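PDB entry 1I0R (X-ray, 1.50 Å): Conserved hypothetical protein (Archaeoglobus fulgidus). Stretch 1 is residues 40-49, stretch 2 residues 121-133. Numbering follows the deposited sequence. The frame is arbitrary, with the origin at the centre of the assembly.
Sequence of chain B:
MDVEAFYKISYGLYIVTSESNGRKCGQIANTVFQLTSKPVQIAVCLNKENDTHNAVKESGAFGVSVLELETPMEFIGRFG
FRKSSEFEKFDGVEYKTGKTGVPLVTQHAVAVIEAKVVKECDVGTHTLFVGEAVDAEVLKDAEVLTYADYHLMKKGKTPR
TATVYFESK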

# COMPACT_ATOMS: atom_id res chain seq x y z
N VAL B 40 6.92 10.88 -10.17
CA VAL B 40 6.82 9.79 -9.24
C VAL B 40 6.81 10.31 -7.80
O VAL B 40 7.72 11.03 -7.37
CB VAL B 40 7.99 8.80 -9.40
CG1 VAL B 40 7.95 7.77 -8.26
CG2 VAL B 40 7.87 8.08 -10.75
N GLN B 41 5.73 9.97 -7.07
CA GLN B 41 5.59 10.34 -5.67
C GLN B 41 5.35 9.08 -4.85
O GLN B 41 4.60 8.17 -5.25
CB GLN B 41 4.44 11.33 -5.46
CG GLN B 41 4.73 12.64 -6.15
CD GLN B 41 3.59 13.63 -6.01
OE1 GLN B 41 2.48 13.40 -6.52
NE2 GLN B 41 3.86 14.72 -5.32
N ILE B 42 5.99 9.03 -3.68
CA ILE B 42 5.91 7.89 -2.76
C ILE B 42 5.39 8.37 -1.41
O ILE B 42 5.81 9.41 -0.92
CB ILE B 42 7.31 7.26 -2.50
CG1 ILE B 42 7.98 6.91 -3.83
CG2 ILE B 42 7.18 6.03 -1.60
CD1 ILE B 42 7.15 6.00 -4.74
N ALA B 43 4.47 7.61 -0.83
CA ALA B 43 3.93 7.97 0.47
C ALA B 43 4.42 7.00 1.54
O ALA B 43 4.59 5.80 1.28
CB ALA B 43 2.40 7.92 0.43
N VAL B 44 4.71 7.54 2.73
CA VAL B 44 5.08 6.70 3.87
C VAL B 44 4.24 7.21 5.03
O VAL B 44 4.14 8.41 5.25
CB VAL B 44 6.62 6.76 4.26
CG1 VAL B 44 7.48 6.22 3.11
CG2 VAL B 44 7.05 8.16 4.56
N CYS B 45 3.59 6.30 5.76
CA CYS B 45 2.74 6.71 6.88
C CYS B 45 3.45 6.30 8.17
O CYS B 45 3.65 5.12 8.40
CB CYS B 45 1.37 6.04 6.76
SG CYS B 45 0.13 6.72 7.87
N LEU B 46 3.84 7.30 8.97
CA LEU B 46 4.59 7.09 10.21
C LEU B 46 3.84 7.56 11.45
O LEU B 46 3.20 8.61 11.42
CB LEU B 46 5.91 7.85 10.14
CG LEU B 46 6.71 7.58 8.86
CD1 LEU B 46 7.93 8.52 8.75
CD2 LEU B 46 7.16 6.12 8.89
N ASN B 47 3.97 6.80 12.53
CA ASN B 47 3.33 7.13 13.80
C ASN B 47 4.01 8.34 14.43
O ASN B 47 5.25 8.41 14.49
CB ASN B 47 3.40 5.93 14.73
CG ASN B 47 2.63 6.15 16.02
OD1 ASN B 47 2.93 7.09 16.77
ND2 ASN B 47 1.64 5.32 16.26
N LYS B 48 3.21 9.29 14.91
CA LYS B 48 3.72 10.53 15.49
C LYS B 48 4.63 10.37 16.69
O LYS B 48 5.41 11.28 17.01
CB LYS B 48 2.57 11.45 15.87
CG LYS B 48 1.90 12.11 14.67
CD LYS B 48 0.74 12.98 15.09
CE LYS B 48 0.12 13.64 13.88
NZ LYS B 48 -1.01 14.55 14.23
N GLU B 49 4.57 9.21 17.33
CA GLU B 49 5.40 8.96 18.51
C GLU B 49 6.81 8.47 18.18
O GLU B 49 7.68 8.42 19.07
CB GLU B 49 4.71 7.95 19.42
CG GLU B 49 3.33 8.40 19.88
CD GLU B 49 2.64 7.40 20.79
OE1 GLU B 49 2.46 6.23 20.38
OE2 GLU B 49 2.27 7.79 21.93
N CYS B 121 0.12 14.93 5.06
CA CYS B 121 -1.30 14.68 5.25
C CYS B 121 -1.44 14.18 6.68
O CYS B 121 -1.13 13.04 6.98
CB CYS B 121 -1.73 13.61 4.25
SG CYS B 121 -3.47 13.16 4.29
N ASP B 122 -1.92 15.04 7.58
CA ASP B 122 -2.09 14.65 8.97
C ASP B 122 -3.36 13.82 9.15
O ASP B 122 -4.46 14.31 8.87
CB ASP B 122 -2.17 15.90 9.84
CG ASP B 122 -2.08 15.59 11.31
OD1 ASP B 122 -2.89 14.80 11.84
OD2 ASP B 122 -1.16 16.15 11.96
N VAL B 123 -3.22 12.58 9.61
CA VAL B 123 -4.38 11.72 9.80
C VAL B 123 -4.65 11.31 11.25
O VAL B 123 -5.23 10.26 11.52
CB VAL B 123 -4.33 10.47 8.89
CG1 VAL B 123 -4.38 10.93 7.41
CG2 VAL B 123 -3.05 9.67 9.14
N GLY B 124 -4.23 12.17 12.17
CA GLY B 124 -4.47 11.93 13.59
C GLY B 124 -3.28 11.39 14.35
O GLY B 124 -2.37 12.14 14.77
N THR B 125 -3.26 10.08 14.53
CA THR B 125 -2.18 9.42 15.24
C THR B 125 -0.91 9.29 14.42
O THR B 125 0.16 9.00 14.95
CB THR B 125 -2.60 8.03 15.68
OG1 THR B 125 -3.08 7.31 14.54
CG2 THR B 125 -3.75 8.11 16.67
N HIS B 126 -1.05 9.48 13.11
CA HIS B 126 0.06 9.34 12.16
C HIS B 126 0.08 10.50 11.18
O HIS B 126 -0.89 11.25 11.06
CB HIS B 126 -0.12 8.08 11.30
CG HIS B 126 -0.11 6.80 12.06
ND1 HIS B 126 0.76 5.77 11.75
CD2 HIS B 126 -0.88 6.35 13.08
CE1 HIS B 126 0.51 4.74 12.55
NE2 HIS B 126 -0.48 5.07 13.36
N THR B 127 1.18 10.61 10.45
CA THR B 127 1.30 11.60 9.39
C THR B 127 1.65 10.81 8.12
O THR B 127 2.51 9.92 8.16
CB THR B 127 2.45 12.63 9.61
OG1 THR B 127 2.20 13.36 10.81
CG2 THR B 127 2.51 13.61 8.45
N LEU B 128 0.95 11.10 7.03
CA LEU B 128 1.28 10.46 5.76
C LEU B 128 2.16 11.49 5.03
O LEU B 128 1.73 12.60 4.71
CB LEU B 128 0.01 10.16 4.94
CG LEU B 128 0.24 9.35 3.66
CD1 LEU B 128 0.58 7.93 3.98
CD2 LEU B 128 -0.99 9.37 2.82
N PHE B 129 3.43 11.13 4.79
CA PHE B 129 4.34 12.04 4.11
C PHE B 129 4.34 11.71 2.64
O PHE B 129 4.48 10.54 2.29
CB PHE B 129 5.78 11.89 4.65
CG PHE B 129 5.93 12.30 6.09
CD1 PHE B 129 5.86 11.36 7.11
CD2 PHE B 129 6.13 13.64 6.41
CE1 PHE B 129 5.98 11.74 8.47
CE2 PHE B 129 6.25 14.05 7.75
CZ PHE B 129 6.18 13.10 8.77
N VAL B 130 4.15 12.71 1.79
CA VAL B 130 4.19 12.48 0.35
C VAL B 130 5.53 12.99 -0.16
O VAL B 130 5.84 14.18 -0.04
CB VAL B 130 3.06 13.24 -0.36
CG1 VAL B 130 3.13 12.96 -1.89
CG2 VAL B 130 1.71 12.75 0.18
N GLY B 131 6.33 12.09 -0.70
CA GLY B 131 7.62 12.52 -1.20
C GLY B 131 7.79 12.37 -2.70
O GLY B 131 7.30 11.43 -3.32
N GLU B 132 8.50 13.31 -3.30
CA GLU B 132 8.77 13.21 -4.72
C GLU B 132 10.07 12.42 -4.82
O GLU B 132 11.05 12.78 -4.17
CB GLU B 132 8.94 14.61 -5.33
CG GLU B 132 9.00 14.57 -6.83
CD GLU B 132 9.00 15.96 -7.47
OE1 GLU B 132 8.15 16.81 -7.10
OE2 GLU B 132 9.85 16.19 -8.36
N ALA B 133 10.09 11.33 -5.58
CA ALA B 133 11.29 10.51 -5.72
C ALA B 133 12.39 11.28 -6.44
O ALA B 133 12.16 11.85 -7.51
CB ALA B 133 10.96 9.21 -6.47
O HOH W 1 9.82 12.07 -9.00
O HOH W 2 0.62 8.60 17.71

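The apolar centre of the contact lies on both faces of a two-stranded antiparallel ladder. On one face, Leu128 CD1 sits 3.5 Å from Cys45 CB and 4.0 Å from Ala43 CB, so one leucine methyl contacts both residues, which lie two apart on the same face of the strand. On the other, Val44 CG2 packs 3.9 Å from Phe129 CB, and Leu46 CD1 approaches Phe129 CE1 at 3.8 Å, an oblique contact with the ring.

The backbone fixes this arrangement. The axes of strands 40-47 and 126-133 come within 4.5 Å, with their directions 150° apart. Ile42, Val44 and Leu46 form hydrogen-bonded pairs with Gly131, Phe129 and Thr127, each through two reciprocal N-H to O bonds. Those of Val44 are typical: Val44 N to Phe129 O is 3.0 Å and Phe129 N to Val44 O is 2.8 Å, with N-H...O angles of 158° and 166°. The intervening pairs draw their CA atoms closer, to 4.2 Å for Cys45 and Leu128, and permit CA-H...O contacts such as Ala43 CA to Phe129 O at 3.2 Å. Beyond Ile42, Ala133 N donates to Val40 O at 3.0 Å, and water 1 bridges Val40 O and Ala133 O.

Toward the other end, Asn47 CA lies over the His126 ring, 3.9 Å from its centroid and 23° off the normal, which supports a CH-pi contact. Water 2 donates to both Asn47 OD1 and Thr125 O.

The polar edge belongs to Lys48. Lys48 N donates to Thr125 O (3.1 Å, 174°), while the extended side chain carries Lys48 NZ to Asp122 OD2 at 2.8 Å, forming a salt bridge, and to Gly124 O, also at 2.8 Å. Asp122 OD1 adds a weak bond to Lys48 NZ at 3.1 Å and accepts from Gly124 N at 3.0 Å, tying the turn to the ion pair.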